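Local coordinates for thioredoxin peroxidase 2 (Plasmodium falciparum, PDB 2C0D), which probably reduces hydrogen peroxide and organic hydroperoxides to water and alcohols as a thioredoxin-dependent mitochondrial 2-Cys peroxiredoxin, at residues Ile54-Asn67 against Phe144-Gly156. Sequence-based numbering, arbitrary orientation.
Sequences IGQKYCCLLFYPLN and FALRGLFIIDKNG
Strands 58-63 and 147-152 are antiparallel neighbours in the central sheet of the thioredoxin-like peroxiredoxin fold, and the side chain of R147 lies beside the predicted peroxidatic cysteine C72. C59 pairs with I152 and L61 with F150, each through two backbone hydrogen bonds. The C59 O to I152 N bond is nearly straight (2.8 Å, 173°). C60, L62, L149 and I151 lie on one sheet face, where helix 172-188 packs on L149 and I151. The C60 sulfur SG reaches I151 CD1 at 3.6 Å because chi1 (174°) turns it away from the backbone N. C59, L61, F150 and I152 lie on the other face. The F63 and F150 rings meet rim to rim, CE2 of F63 3.6 Å from CD2 of F150, with planes 83° apart.

P65 CD sits over one face of the R147 guanidinium. NH1 of R147 forms a salt bridge with E75 and NH2 a hydrogen bond to F70 O, which probably fixes the rotation of the group. A water links R147 NH1 to P65 O. At the other end, the K154 chain crosses the Y58 ring, with CG over one face 4.3 Å from the centroid. The Y58 hydroxyl bonds to D186 of helix 172-188. The D153-G156 type I turn contains an Asx turn, N155 N to D153 OD1. G55 N binds K154 O at 2.7 Å. N67 OD1 accepts from F70 N, while ND2 stands over the centre of the F144 ring, 3.3 Å above its plane.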
loop_
_atom_site.group_PDB
_atom_site.type_symbol
_atom_site.label_atom_id
_atom_site.label_comp_id
_atom_site.label_asym_id
_atom_site.label_seq_id
_atom_site.Cartn_x
_atom_site.Cartn_y
_atom_site.Cartn_z
ATOM N N ILE B 54 21.882 3.080 5.240
ATOM C CA ILE B 54 22.292 1.985 4.351
ATOM C C ILE B 54 23.274 1.077 5.049
ATOM O O ILE B 54 24.242 1.546 5.670
ATOM C CB ILE B 54 22.945 2.500 3.037
ATOM C CG1 ILE B 54 21.911 3.190 2.172
ATOM C CG2 ILE B 54 23.653 1.343 2.262
ATOM C CD1 ILE B 54 20.883 2.273 1.657
ATOM N N GLY B 55 23.038 -0.221 4.908
ATOM C CA GLY B 55 23.853 -1.237 5.526
ATOM C C GLY B 55 23.702 -1.261 7.023
ATOM O O GLY B 55 24.392 -2.034 7.697
ATOM N N GLN B 56 22.805 -0.435 7.566
ATOM C CA GLN B 56 22.621 -0.358 9.012
ATOM C C GLN B 56 21.234 -0.754 9.509
ATOM O O GLN B 56 21.101 -1.564 10.442
ATOM C CB GLN B 56 22.917 1.066 9.501
ATOM C CG GLN B 56 24.344 1.528 9.213
ATOM C CD GLN B 56 25.369 0.636 9.873
ATOM O OE1 GLN B 56 25.169 0.156 10.997
ATOM N NE2 GLN B 56 26.481 0.395 9.175
ATOM N N LYS B 57 20.205 -0.147 8.905
ATOM C CA LYS B 57 18.839 -0.226 9.412
ATOM C C LYS B 57 17.844 -0.178 8.245
ATOM O O LYS B 57 18.138 0.426 7.198
ATOM C CB LYS B 57 18.520 1.005 10.279
ATOM C CG LYS B 57 19.477 1.258 11.445
ATOM C CD LYS B 57 18.953 2.380 12.279
ATOM C CE LYS B 57 17.831 1.873 13.124
ATOM N NZ LYS B 57 17.751 2.767 14.287
ATOM N N TYR B 58 16.693 -0.813 8.440
ATOM C CA TYR B 58 15.512 -0.582 7.594
ATOM C C TYR B 58 14.962 0.785 7.963
ATOM O O TYR B 58 15.245 1.281 9.066
ATOM C CB TYR B 58 14.423 -1.610 7.896
ATOM C CG TYR B 58 14.790 -3.013 7.482
ATOM C CD1 TYR B 58 14.424 -3.502 6.231
ATOM C CD2 TYR B 58 15.476 -3.854 8.354
ATOM C CE1 TYR B 58 14.767 -4.806 5.845
ATOM C CE2 TYR B 58 15.826 -5.172 7.982
ATOM C CZ TYR B 58 15.468 -5.620 6.728
ATOM O OH TYR B 58 15.794 -6.905 6.361
ATOM N N CYS B 59 14.217 1.411 7.046
ATOM C CA CYS B 59 13.496 2.651 7.378
ATOM C C CYS B 59 12.023 2.486 7.091
ATOM O O CYS B 59 11.652 1.805 6.121
ATOM C CB CYS B 59 13.996 3.806 6.525
ATOM S SG CYS B 59 15.693 4.253 6.930
ATOM N N CYS B 60 11.188 3.113 7.907
ATOM C CA CYS B 60 9.753 3.192 7.615
ATOM C C CYS B 60 9.465 4.696 7.485
ATOM O O CYS B 60 9.651 5.434 8.448
ATOM C CB CYS B 60 8.933 2.552 8.742
ATOM S SG CYS B 60 7.181 2.776 8.533
ATOM N N LEU B 61 9.112 5.144 6.284
ATOM C CA LEU B 61 8.784 6.555 6.076
ATOM C C LEU B 61 7.280 6.720 6.234
ATOM O O LEU B 61 6.503 6.093 5.481
ATOM C CB LEU B 61 9.171 7.023 4.676
ATOM C CG LEU B 61 10.605 6.729 4.254
ATOM C CD1 LEU B 61 10.921 7.351 2.885
ATOM C CD2 LEU B 61 11.627 7.180 5.350
ATOM N N LEU B 62 6.851 7.574 7.151
ATOM C CA LEU B 62 5.446 7.762 7.420
ATOM C C LEU B 62 5.090 9.207 7.060
ATOM O O LEU B 62 5.405 10.131 7.832
ATOM C CB LEU B 62 5.187 7.490 8.918
ATOM C CG LEU B 62 3.762 7.564 9.462
ATOM C CD1 LEU B 62 2.925 6.370 9.020
ATOM C CD2 LEU B 62 3.812 7.628 10.997
ATOM N N PHE B 63 4.451 9.411 5.908
ATOM C CA PHE B 63 4.069 10.771 5.477
ATOM C C PHE B 63 2.671 11.118 5.992
ATOM O O PHE B 63 1.779 10.243 6.103
ATOM C CB PHE B 63 3.996 10.833 3.948
ATOM C CG PHE B 63 5.341 10.766 3.267
ATOM C CD1 PHE B 63 6.004 11.951 2.896
ATOM C CD2 PHE B 63 5.909 9.535 2.958
ATOM C CE1 PHE B 63 7.227 11.899 2.235
ATOM C CE2 PHE B 63 7.130 9.466 2.279
ATOM C CZ PHE B 63 7.783 10.649 1.899
ATOM N N TYR B 64 2.451 12.395 6.299
ATOM C CA TYR B 64 1.100 12.791 6.786
ATOM C C TYR B 64 0.911 14.286 6.580
ATOM O O TYR B 64 1.914 15.025 6.407
ATOM C CB TYR B 64 0.905 12.432 8.278
ATOM C CG TYR B 64 2.016 13.006 9.112
ATOM C CD1 TYR B 64 1.981 14.350 9.573
ATOM C CD2 TYR B 64 3.151 12.230 9.384
ATOM C CE1 TYR B 64 3.055 14.888 10.289
ATOM C CE2 TYR B 64 4.230 12.765 10.094
ATOM C CZ TYR B 64 4.180 14.073 10.527
ATOM O OH TYR B 64 5.293 14.527 11.219
ATOM N N PRO B 65 -0.360 14.728 6.535
ATOM C CA PRO B 65 -0.752 16.142 6.489
ATOM C C PRO B 65 -0.939 16.734 7.900
ATOM O O PRO B 65 -1.312 16.012 8.835
ATOM C CB PRO B 65 -2.121 16.073 5.765
ATOM C CG PRO B 65 -2.739 14.814 6.321
ATOM C CD PRO B 65 -1.528 13.829 6.358
ATOM N N LEU B 66 -0.644 18.035 8.032
ATOM C CA LEU B 66 -0.914 18.774 9.265
ATOM C C LEU B 66 -2.020 19.840 9.134
ATOM O O LEU B 66 -2.285 20.550 10.097
ATOM C CB LEU B 66 0.357 19.444 9.794
ATOM C CG LEU B 66 1.420 18.525 10.403
ATOM C CD1 LEU B 66 2.539 19.364 11.085
ATOM C CD2 LEU B 66 0.855 17.523 11.383
ATOM N N ASN B 67 -2.701 19.906 7.997
ATOM C CA ASN B 67 -3.824 20.862 7.895
ATOM C C ASN B 67 -4.956 20.433 8.835
ATOM O O ASN B 67 -5.092 19.242 9.150
ATOM C CB ASN B 67 -4.298 21.036 6.464
ATOM C CG ASN B 67 -4.562 19.730 5.794
ATOM O OD1 ASN B 67 -5.603 19.123 6.012
ATOM N ND2 ASN B 67 -3.622 19.285 4.955
ATOM N N PHE B 144 0.629 19.562 0.320
ATOM C CA PHE B 144 0.905 18.759 1.502
ATOM C C PHE B 144 1.029 17.299 1.149
ATOM O O PHE B 144 0.663 16.900 0.063
ATOM C CB PHE B 144 -0.164 18.948 2.583
ATOM C CG PHE B 144 -1.559 18.573 2.163
ATOM C CD1 PHE B 144 -1.973 17.244 2.223
ATOM C CD2 PHE B 144 -2.472 19.544 1.733
ATOM C CE1 PHE B 144 -3.286 16.880 1.874
ATOM C CE2 PHE B 144 -3.787 19.198 1.386
ATOM C CZ PHE B 144 -4.190 17.858 1.439
ATOM N N ALA B 145 1.555 16.532 2.070
ATOM C CA ALA B 145 1.741 15.104 1.849
ATOM C C ALA B 145 0.485 14.281 2.136
ATOM O O ALA B 145 -0.218 14.455 3.164
ATOM C CB ALA B 145 2.915 14.581 2.682
ATOM N N LEU B 146 0.244 13.314 1.264
ATOM C CA LEU B 146 -0.838 12.344 1.450
ATOM C C LEU B 146 -0.397 11.311 2.476
ATOM O O LEU B 146 0.772 11.298 2.920
ATOM C CB LEU B 146 -1.147 11.643 0.105
ATOM C CG LEU B 146 -1.684 12.621 -0.977
ATOM C CD1 LEU B 146 -1.783 11.906 -2.303
ATOM C CD2 LEU B 146 -3.067 13.084 -0.555
ATOM N N ARG B 147 -1.328 10.429 2.846
ATOM C CA ARG B 147 -1.098 9.462 3.916
ATOM C C ARG B 147 -0.330 8.274 3.351
ATOM O O ARG B 147 -0.903 7.178 3.130
ATOM C CB ARG B 147 -2.467 9.049 4.504
ATOM C CG ARG B 147 -2.296 8.667 5.958
ATOM C CD ARG B 147 -3.447 8.831 6.930
ATOM N NE ARG B 147 -4.186 10.080 6.966
ATOM C CZ ARG B 147 -3.931 11.123 7.770
ATOM N NH1 ARG B 147 -2.865 11.168 8.560
ATOM N NH2 ARG B 147 -4.716 12.176 7.705
ATOM N N GLY B 148 0.951 8.498 3.070
ATOM C CA GLY B 148 1.780 7.485 2.407
ATOM C C GLY B 148 2.674 6.795 3.409
ATOM O O GLY B 148 3.054 7.380 4.441
ATOM N N LEU B 149 3.048 5.548 3.115
ATOM C CA LEU B 149 3.982 4.838 3.968
ATOM C C LEU B 149 4.883 3.992 3.095
ATOM O O LEU B 149 4.410 3.340 2.157
ATOM C CB LEU B 149 3.234 3.926 4.941
ATOM C CG LEU B 149 4.138 3.141 5.904
ATOM C CD1 LEU B 149 3.483 2.991 7.293
ATOM C CD2 LEU B 149 4.416 1.780 5.269
ATOM N N PHE B 150 6.175 4.018 3.390
ATOM C CA PHE B 150 7.136 3.222 2.591
ATOM C C PHE B 150 8.081 2.474 3.496
ATOM O O PHE B 150 8.512 3.013 4.529
ATOM C CB PHE B 150 7.967 4.185 1.708
ATOM C CG PHE B 150 7.112 4.943 0.712
ATOM C CD1 PHE B 150 6.948 4.453 -0.591
ATOM C CD2 PHE B 150 6.429 6.104 1.086
ATOM C CE1 PHE B 150 6.154 5.142 -1.512
ATOM C CE2 PHE B 150 5.602 6.780 0.180
ATOM C CZ PHE B 150 5.454 6.290 -1.115
ATOM N N ILE B 151 8.482 1.273 3.097
ATOM C CA ILE B 151 9.509 0.558 3.846
ATOM C C ILE B 151 10.722 0.470 2.930
ATOM O O ILE B 151 10.613 0.014 1.753
ATOM C CB ILE B 151 9.038 -0.872 4.248
ATOM C CG1 ILE B 151 7.774 -0.824 5.110
ATOM C CG2 ILE B 151 10.216 -1.671 4.936
ATOM C CD1 ILE B 151 7.950 -0.024 6.370
ATOM N N ILE B 152 11.864 0.880 3.466
ATOM C CA ILE B 152 13.135 0.932 2.755
ATOM C C ILE B 152 14.069 -0.131 3.361
ATOM O O ILE B 152 14.224 -0.183 4.580
ATOM C CB ILE B 152 13.779 2.344 2.954
ATOM C CG1 ILE B 152 12.761 3.465 2.653
ATOM C CG2 ILE B 152 15.104 2.493 2.176
ATOM C CD1 ILE B 152 12.226 3.482 1.232
ATOM N N ASP B 153 14.690 -0.974 2.546
ATOM C CA ASP B 153 15.555 -2.001 3.156
ATOM C C ASP B 153 16.989 -1.504 3.391
ATOM O O ASP B 153 17.318 -0.319 3.169
ATOM C CB ASP B 153 15.469 -3.338 2.355
ATOM C CG ASP B 153 16.176 -3.256 0.999
ATOM O OD1 ASP B 153 16.967 -2.301 0.781
ATOM O OD2 ASP B 153 15.964 -4.162 0.141
ATOM N N LYS B 154 17.851 -2.407 3.857
ATOM C CA LYS B 154 19.221 -2.025 4.192
ATOM C C LYS B 154 20.114 -1.733 2.970
ATOM O O LYS B 154 21.229 -1.234 3.142
ATOM C CB LYS B 154 19.862 -3.080 5.099
ATOM C CG LYS B 154 19.189 -3.215 6.454
ATOM C CD LYS B 154 19.907 -4.209 7.397
ATOM C CE LYS B 154 19.526 -5.662 7.078
ATOM N NZ LYS B 154 20.281 -6.613 7.957
ATOM N N ASN B 155 19.631 -2.059 1.764
ATOM C CA ASN B 155 20.289 -1.717 0.516
ATOM C C ASN B 155 19.747 -0.422 -0.094
ATOM O O ASN B 155 20.189 0.004 -1.160
ATOM C CB ASN B 155 20.160 -2.878 -0.482
ATOM C CG ASN B 155 20.978 -4.098 -0.050
ATOM O OD1 ASN B 155 22.064 -3.955 0.514
ATOM N ND2 ASN B 155 20.432 -5.295 -0.272
ATOM N N GLY B 156 18.799 0.217 0.585
ATOM C CA GLY B 156 18.212 1.439 0.062
ATOM C C GLY B 156 17.114 1.249 -0.970
ATOM O O GLY B 156 16.727 2.204 -1.633
HETATM O O HOH W 1 17.346 1.934 5.010
HETATM O O HOH W 2 18.565 1.728 4.708
HETATM O O HOH W 3 2.400 17.341 4.799
HETATM O O HOH W 4 -2.053 13.667 10.087
#